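ABC sugar transporter, periplasmic sugar binding protein (Legionella pneumophila subsp. pneumophila, PDB 3ROT) probably binds a sugar in the periplasm and delivers it to an ABC transporter for uptake into the cell. Local coordinates at residues A[13-18]-A[194-199]; A[63-68]-A[85-90]. One frame throughout, in Å; residues are numbered along the deposited sequence.

Contact 1: residues A[13-18]-A[194-199]; sequences SQDPYW and CLTSQA
Two helix N-termini, one from each lobe of a periplasmic binding protein, face each other across the interlobe cleft, where D15, the N-cap of helix 16-32, meets S197 in the first turn of helix 197-208. The D15 carboxylate reaches across with CG anti to its own backbone N (chi1 -167°), and the serine hydroxyl faces both of its oxygens, S197 OG lying 2.5 Å from D15 OD1 and 2.9 Å from D15 OD2. A water sits beside this pair. It donates to D15 OD2 at 2.6 Å and accepts from both S197 N (2.6 Å) and S197 OG (2.7 Å), so the helix start is linked to the carboxylate through solvent. On its own side D15 OD1 accepts the capping bond from Y17 N, whose place is less certain.

Q198 approaches D15 by its aliphatic part, CG lying 3.7 Å from D15 OD2, and the two side chains cross at about a right angle. Its amide oxygen is held by others. Q198 OE1 accepts from T196 OG1 (3.1 Å) in the carbonyl plane, on a lone pair, and from Q139 NE2. T196 OG1 in turn caps its helix by accepting from Q198 N at 3.0 Å. With the first turns of two helices beside one buried carboxylate, D15 is probably stabilised as the anion, and the polar, water-mediated character of the contact is consistent with lobes that can part and close.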
ATOM      1  N   SER A  13       8.958   3.285  -0.636  1.00 31.76           N
ATOM      2  CA  SER A  13       8.992   2.018  -1.343  1.00 34.14           C
ATOM      3  C   SER A  13       7.652   1.295  -1.422  1.00 35.04           C
ATOM      4  O   SER A  13       7.569   0.220  -2.006  1.00 34.96           O
ATOM      5  CB  SER A  13      10.019   1.102  -0.673  1.00 33.85           C
ATOM      6  OG  SER A  13       9.655   0.861   0.677  1.00 33.43           O
ATOM      7  N   GLN A  14       6.604   1.877  -0.849  1.00 37.30           N
ATOM      8  CA  GLN A  14       5.294   1.226  -0.871  1.00 40.95           C
ATOM      9  C   GLN A  14       4.463   1.563  -2.109  1.00 40.80           C
ATOM     10  O   GLN A  14       3.776   0.702  -2.660  1.00 42.69           O
ATOM     11  CB  GLN A  14       4.503   1.581   0.396  1.00 43.00           C
ATOM     12  CG  GLN A  14       5.205   1.228   1.713  1.00 47.71           C
ATOM     13  CD  GLN A  14       5.907  -0.127   1.684  1.00 51.17           C
ATOM     14  OE1 GLN A  14       7.059  -0.233   1.256  1.00 52.06           O
ATOM     15  NE2 GLN A  14       5.211  -1.171   2.135  1.00 53.11           N
ATOM     16  N   ASP A  15       4.516   2.819  -2.533  1.00 39.25           N
ATOM     17  CA  ASP A  15       3.781   3.264  -3.712  1.00 37.06           C
ATOM     18  C   ASP A  15       4.172   2.362  -4.893  1.00 35.35           C
ATOM     19  O   ASP A  15       5.357   2.154  -5.142  1.00 35.07           O
ATOM     20  CB  ASP A  15       4.172   4.713  -4.025  1.00 35.82           C
ATOM     21  CG  ASP A  15       3.239   5.379  -5.021  1.00 38.26           C
ATOM     22  OD1 ASP A  15       2.716   4.685  -5.919  1.00 36.45           O
ATOM     23  OD2 ASP A  15       3.047   6.611  -4.914  1.00 37.75           O
ATOM     24  N   PRO A  16       3.184   1.804  -5.619  1.00 33.03           N
ATOM     25  CA  PRO A  16       3.450   0.934  -6.775  1.00 32.70           C
ATOM     26  C   PRO A  16       4.377   1.632  -7.776  1.00 32.40           C
ATOM     27  O   PRO A  16       5.008   0.988  -8.620  1.00 31.68           O
ATOM     28  CB  PRO A  16       2.059   0.700  -7.350  1.00 34.21           C
ATOM     29  CG  PRO A  16       1.215   0.672  -6.135  1.00 32.30           C
ATOM     30  CD  PRO A  16       1.741   1.839  -5.320  1.00 32.90           C
ATOM     31  N   TYR A  17       4.430   2.958  -7.672  1.00 29.48           N
ATOM     32  CA  TYR A  17       5.271   3.803  -8.509  1.00 26.83           C
ATOM     33  C   TYR A  17       6.736   3.418  -8.374  1.00 25.86           C
ATOM     34  O   TYR A  17       7.478   3.383  -9.358  1.00 25.17           O
ATOM     35  CB  TYR A  17       5.114   5.262  -8.077  1.00 26.21           C
ATOM     36  CG  TYR A  17       6.115   6.211  -8.695  1.00 24.04           C
ATOM     37  CD1 TYR A  17       5.922   6.713  -9.979  1.00 24.41           C
ATOM     38  CD2 TYR A  17       7.243   6.634  -7.978  1.00 25.09           C
ATOM     39  CE1 TYR A  17       6.821   7.619 -10.538  1.00 23.10           C
ATOM     40  CE2 TYR A  17       8.145   7.541  -8.532  1.00 24.33           C
ATOM     41  CZ  TYR A  17       7.923   8.029  -9.813  1.00 25.15           C
ATOM     42  OH  TYR A  17       8.784   8.946 -10.364  1.00 27.01           O
ATOM     43  N   TRP A  18       7.149   3.165  -7.136  1.00 24.40           N
ATOM     44  CA  TRP A  18       8.523   2.796  -6.844  1.00 25.14           C
ATOM     45  C   TRP A  18       8.919   1.451  -7.439  1.00 25.74           C
ATOM     46  O   TRP A  18       9.985   1.332  -8.028  1.00 24.41           O
ATOM     47  CB  TRP A  18       8.760   2.764  -5.336  1.00 26.17           C
ATOM     48  CG  TRP A  18       8.569   4.093  -4.675  1.00 25.94           C
ATOM     49  CD1 TRP A  18       7.671   4.397  -3.687  1.00 27.11           C
ATOM     50  CD2 TRP A  18       9.292   5.302  -4.948  1.00 25.62           C
ATOM     51  NE1 TRP A  18       7.788   5.719  -3.333  1.00 24.60           N
ATOM     52  CE2 TRP A  18       8.771   6.300  -4.092  1.00 26.52           C
ATOM     53  CE3 TRP A  18      10.323   5.641  -5.840  1.00 23.83           C
ATOM     54  CZ2 TRP A  18       9.255   7.618  -4.092  1.00 24.80           C
ATOM     55  CZ3 TRP A  18      10.805   6.956  -5.841  1.00 26.01           C
ATOM     56  CH2 TRP A  18      10.264   7.926  -4.973  1.00 25.52           C
ATOM     57  N   CYS A 194      -5.017  14.607  -7.081  1.00 22.77           N
ATOM     58  CA  CYS A 194      -4.210  13.805  -6.154  1.00 20.72           C
ATOM     59  C   CYS A 194      -2.756  13.966  -6.586  1.00 22.75           C
ATOM     60  O   CYS A 194      -2.413  13.653  -7.731  1.00 22.78           O
ATOM     61  CB  CYS A 194      -4.591  12.335  -6.222  1.00 22.30           C
ATOM     62  SG  CYS A 194      -6.278  11.986  -5.708  1.00 24.85           S
ATOM     63  N   LEU A 195      -1.912  14.445  -5.675  1.00 19.22           N
ATOM     64  CA  LEU A 195      -0.507  14.666  -5.990  1.00 20.26           C
ATOM     65  C   LEU A 195       0.285  13.381  -6.225  1.00 20.78           C
ATOM     66  O   LEU A 195       1.317  13.410  -6.882  1.00 21.38           O
ATOM     67  CB  LEU A 195       0.150  15.538  -4.906  1.00 19.61           C
ATOM     68  CG  LEU A 195      -0.473  16.946  -4.808  1.00 20.05           C
ATOM     69  CD1 LEU A 195       0.234  17.780  -3.756  1.00 21.77           C
ATOM     70  CD2 LEU A 195      -0.389  17.631  -6.163  1.00 20.06           C
ATOM     71  N   THR A 196      -0.192  12.262  -5.682  1.00 22.25           N
ATOM     72  CA  THR A 196       0.444  10.955  -5.916  1.00 23.26           C
ATOM     73  C   THR A 196      -0.629   9.882  -5.750  1.00 24.25           C
ATOM     74  O   THR A 196      -1.743  10.175  -5.300  1.00 23.28           O
ATOM     75  CB  THR A 196       1.583  10.626  -4.923  1.00 22.18           C
ATOM     76  OG1 THR A 196       1.019  10.192  -3.684  1.00 23.61           O
ATOM     77  CG2 THR A 196       2.475  11.836  -4.677  1.00 24.48           C
ATOM     78  N   SER A 197      -0.297   8.643  -6.096  1.00 23.35           N
ATOM     79  CA  SER A 197      -1.256   7.555  -5.972  1.00 23.83           C
ATOM     80  C   SER A 197      -1.587   7.256  -4.505  1.00 23.39           C
ATOM     81  O   SER A 197      -2.607   6.629  -4.209  1.00 24.89           O
ATOM     82  CB  SER A 197      -0.725   6.301  -6.670  1.00 26.26           C
ATOM     83  OG  SER A 197       0.496   5.879  -6.099  1.00 31.09           O
ATOM     84  N   GLN A 198      -0.743   7.708  -3.581  1.00 22.52           N
ATOM     85  CA  GLN A 198      -1.012   7.469  -2.157  1.00 25.31           C
ATOM     86  C   GLN A 198      -2.288   8.180  -1.703  1.00 24.29           C
ATOM     87  O   GLN A 198      -2.950   7.747  -0.753  1.00 23.89           O
ATOM     88  CB  GLN A 198       0.147   7.953  -1.298  1.00 28.50           C
ATOM     89  CG  GLN A 198       1.471   7.276  -1.583  1.00 34.54           C
ATOM     90  CD  GLN A 198       2.623   8.081  -1.019  1.00 36.93           C
ATOM     91  OE1 GLN A 198       2.803   9.261  -1.363  1.00 35.62           O
ATOM     92  NE2 GLN A 198       3.402   7.462  -0.147  1.00 38.80           N
ATOM     93  N   ALA A 199      -2.607   9.294  -2.357  1.00 22.75           N
ATOM     94  CA  ALA A 199      -3.821  10.028  -2.034  1.00 24.95           C
ATOM     95  C   ALA A 199      -4.973   9.378  -2.798  1.00 25.96           C
ATOM     96  O   ALA A 199      -6.075   9.218  -2.272  1.00 27.57           O
ATOM     97  CB  ALA A 199      -3.688  11.503  -2.444  1.00 22.73           C
TER
HETATM   98  O   HOH W   1       2.013   7.868  -6.981  1.00 29.28           O

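Contact 2: residues A[63-68]-A[85-90]; sequences SGIATT and LNIPVI
The flat groups joining I65, P88 and I90 are peptides, and they meet at their edges. I65 N donates to P88 O at 3.0 Å. The next bond runs the other way, from I90 N to I65 O (2.8 Å), and the third from T67 N to I90 O (2.9 Å). Alongside these bonds V89 CA lies 3.3 Å from I65 O, a CA-H...O contact that gives this carbonyl a second partner. One face of the peptide layer carries the side chains of I65 and V89 and is covered by helix 47-59 through I65. The other carries A66 and I90, which pack on helix 247-264. The bridges pair I65 with V89 and A66 with I90 in parallel, as expected for a beta-alpha-beta unit in which strand 64-67 leads through helix 76-85 to strand 89-92. That helix ends in a Schellman motif at N86, just before the chain turns into its next strand.

Side chains add to the backbone pairing at both ends. T67 has OG1 anti to the backbone N (chi1 -173°), which places it within hydrogen-bonding reach of I9 O of the neighbouring strand 5-9, and its methyl CG2 is left to touch V89 CG1 at 3.9 Å. At the other end I65 CG1 meets the branch methyl I87 CG2 at 4.4 Å. P88 CD lies 3.4 Å from S63 O, with P88 CG close behind; this carbonyl accepts a hydrogen bond from N262 ND2.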
ATOM      1  N   SER A  63      30.477   2.591  -7.212  1.00 34.17           N
ATOM      2  CA  SER A  63      30.762   3.153  -8.526  1.00 33.88           C
ATOM      3  C   SER A  63      29.833   4.331  -8.830  1.00 32.60           C
ATOM      4  O   SER A  63      30.168   5.213  -9.628  1.00 32.97           O
ATOM      5  CB  SER A  63      30.600   2.081  -9.607  1.00 35.30           C
ATOM      6  OG  SER A  63      31.535   1.025  -9.433  1.00 38.53           O
ATOM      7  N   GLY A  64      28.668   4.346  -8.190  1.00 30.54           N
ATOM      8  CA  GLY A  64      27.726   5.422  -8.412  1.00 27.43           C
ATOM      9  C   GLY A  64      26.478   5.259  -7.573  1.00 28.10           C
ATOM     10  O   GLY A  64      26.190   4.172  -7.071  1.00 26.88           O
ATOM     11  N   ILE A  65      25.735   6.352  -7.422  1.00 26.42           N
ATOM     12  CA  ILE A  65      24.507   6.353  -6.648  1.00 24.85           C
ATOM     13  C   ILE A  65      23.448   7.185  -7.342  1.00 25.08           C
ATOM     14  O   ILE A  65      23.734   8.265  -7.867  1.00 24.61           O
ATOM     15  CB  ILE A  65      24.715   6.951  -5.227  1.00 26.08           C
ATOM     16  CG1 ILE A  65      25.625   6.047  -4.393  1.00 28.95           C
ATOM     17  CG2 ILE A  65      23.368   7.101  -4.511  1.00 25.45           C
ATOM     18  CD1 ILE A  65      25.904   6.595  -3.006  1.00 30.71           C
ATOM     19  N   ALA A  66      22.229   6.660  -7.372  1.00 23.23           N
ATOM     20  CA  ALA A  66      21.105   7.385  -7.932  1.00 22.82           C
ATOM     21  C   ALA A  66      20.247   7.580  -6.687  1.00 23.34           C
ATOM     22  O   ALA A  66      20.078   6.648  -5.896  1.00 23.67           O
ATOM     23  CB  ALA A  66      20.378   6.549  -8.966  1.00 21.35           C
ATOM     24  N   THR A  67      19.742   8.791  -6.483  1.00 22.15           N
ATOM     25  CA  THR A  67      18.934   9.040  -5.301  1.00 19.92           C
ATOM     26  C   THR A  67      17.924  10.167  -5.504  1.00 21.95           C
ATOM     27  O   THR A  67      18.111  11.038  -6.347  1.00 18.29           O
ATOM     28  CB  THR A  67      19.834   9.379  -4.075  1.00 21.02           C
ATOM     29  OG1 THR A  67      19.028   9.463  -2.894  1.00 22.02           O
ATOM     30  CG2 THR A  67      20.551  10.706  -4.266  1.00 18.75           C
ATOM     31  N   THR A  68      16.835  10.115  -4.750  1.00 20.42           N
ATOM     32  CA  THR A  68      15.832  11.159  -4.803  1.00 20.21           C
ATOM     33  C   THR A  68      16.348  12.194  -3.797  1.00 22.39           C
ATOM     34  O   THR A  68      17.126  11.861  -2.908  1.00 21.03           O
ATOM     35  CB  THR A  68      14.447  10.643  -4.348  1.00 20.59           C
ATOM     36  OG1 THR A  68      14.492  10.319  -2.956  1.00 24.96           O
ATOM     37  CG2 THR A  68      14.055   9.393  -5.123  1.00 21.79           C
ATOM     38  N   LEU A  85      34.372  12.706  -2.147  1.00 44.46           N
ATOM     39  CA  LEU A  85      34.913  11.366  -2.347  1.00 44.55           C
ATOM     40  C   LEU A  85      34.952  10.996  -3.826  1.00 44.56           C
ATOM     41  O   LEU A  85      35.459   9.937  -4.200  1.00 44.63           O
ATOM     42  CB  LEU A  85      34.080  10.341  -1.576  1.00 45.52           C
ATOM     43  CG  LEU A  85      34.012  10.573  -0.064  1.00 46.37           C
ATOM     44  CD1 LEU A  85      33.068   9.565   0.582  1.00 47.09           C
ATOM     45  CD2 LEU A  85      35.404  10.460   0.526  1.00 47.77           C
ATOM     46  N   ASN A  86      34.411  11.877  -4.660  1.00 43.87           N
ATOM     47  CA  ASN A  86      34.382  11.668  -6.101  1.00 43.73           C
ATOM     48  C   ASN A  86      33.454  10.526  -6.530  1.00 42.20           C
ATOM     49  O   ASN A  86      33.657   9.905  -7.575  1.00 41.47           O
ATOM     50  CB  ASN A  86      35.800  11.425  -6.626  1.00 47.57           C
ATOM     51  CG  ASN A  86      35.872  11.441  -8.144  1.00 51.15           C
ATOM     52  OD1 ASN A  86      35.506  12.429  -8.786  1.00 52.10           O
ATOM     53  ND2 ASN A  86      36.349  10.341  -8.726  1.00 53.06           N
ATOM     54  N   ILE A  87      32.444  10.248  -5.708  1.00 39.65           N
ATOM     55  CA  ILE A  87      31.457   9.220  -6.023  1.00 37.60           C
ATOM     56  C   ILE A  87      30.356   9.927  -6.812  1.00 36.15           C
ATOM     57  O   ILE A  87      29.729  10.861  -6.307  1.00 35.51           O
ATOM     58  CB  ILE A  87      30.842   8.606  -4.744  1.00 37.54           C
ATOM     59  CG1 ILE A  87      31.921   7.850  -3.961  1.00 37.60           C
ATOM     60  CG2 ILE A  87      29.706   7.652  -5.113  1.00 36.96           C
ATOM     61  CD1 ILE A  87      31.491   7.415  -2.581  1.00 37.59           C
ATOM     62  N   PRO A  88      30.115   9.502  -8.062  1.00 34.25           N
ATOM     63  CA  PRO A  88      29.082  10.123  -8.894  1.00 31.71           C
ATOM     64  C   PRO A  88      27.695   9.965  -8.287  1.00 29.87           C
ATOM     65  O   PRO A  88      27.331   8.882  -7.835  1.00 27.94           O
ATOM     66  CB  PRO A  88      29.199   9.370 -10.218  1.00 32.04           C
ATOM     67  CG  PRO A  88      30.606   8.847 -10.209  1.00 34.64           C
ATOM     68  CD  PRO A  88      30.780   8.409  -8.787  1.00 34.38           C
ATOM     69  N   VAL A  89      26.926  11.046  -8.276  1.00 28.29           N
ATOM     70  CA  VAL A  89      25.575  10.993  -7.747  1.00 28.18           C
ATOM     71  C   VAL A  89      24.609  11.593  -8.756  1.00 27.87           C
ATOM     72  O   VAL A  89      24.815  12.698  -9.247  1.00 28.87           O
ATOM     73  CB  VAL A  89      25.443  11.759  -6.421  1.00 29.40           C
ATOM     74  CG1 VAL A  89      24.021  11.636  -5.901  1.00 25.39           C
ATOM     75  CG2 VAL A  89      26.428  11.203  -5.403  1.00 29.43           C
ATOM     76  N   ILE A  90      23.569  10.834  -9.080  1.00 26.34           N
ATOM     77  CA  ILE A  90      22.554  11.279 -10.021  1.00 27.72           C
ATOM     78  C   ILE A  90      21.243  11.442  -9.268  1.00 25.03           C
ATOM     79  O   ILE A  90      20.888  10.605  -8.443  1.00 27.10           O
ATOM     80  CB  ILE A  90      22.384  10.257 -11.176  1.00 28.64           C
ATOM     81  CG1 ILE A  90      23.573  10.376 -12.135  1.00 30.38           C
ATOM     82  CG2 ILE A  90      21.079  10.501 -11.927  1.00 30.34           C
ATOM     83  CD1 ILE A  90      23.477   9.458 -13.343  1.00 34.60           C
TER

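How the contacts relate
Contacts 1 and 2 illustrate how a two-lobed binding protein separates its framework from its cleft. Along the chain the order is 13-18, 63-68, 85-90, 194-199, so both partners of contact 2 come between those of contact 1. Contact 2 lies within the six-stranded parallel sheet of one lobe, its centre about 20 Å from that of the chain; the centre of contact 1 is about 7 Å from the same point, and this contact joins that lobe to the one built on the five-stranded sheet. The centres of the two contacts are about 25 Å apart, yet they touch where W18 CH2 packs on T68 CG2 at 4.1 Å, so that helix 16-32 touches T68, next to strand 64-67.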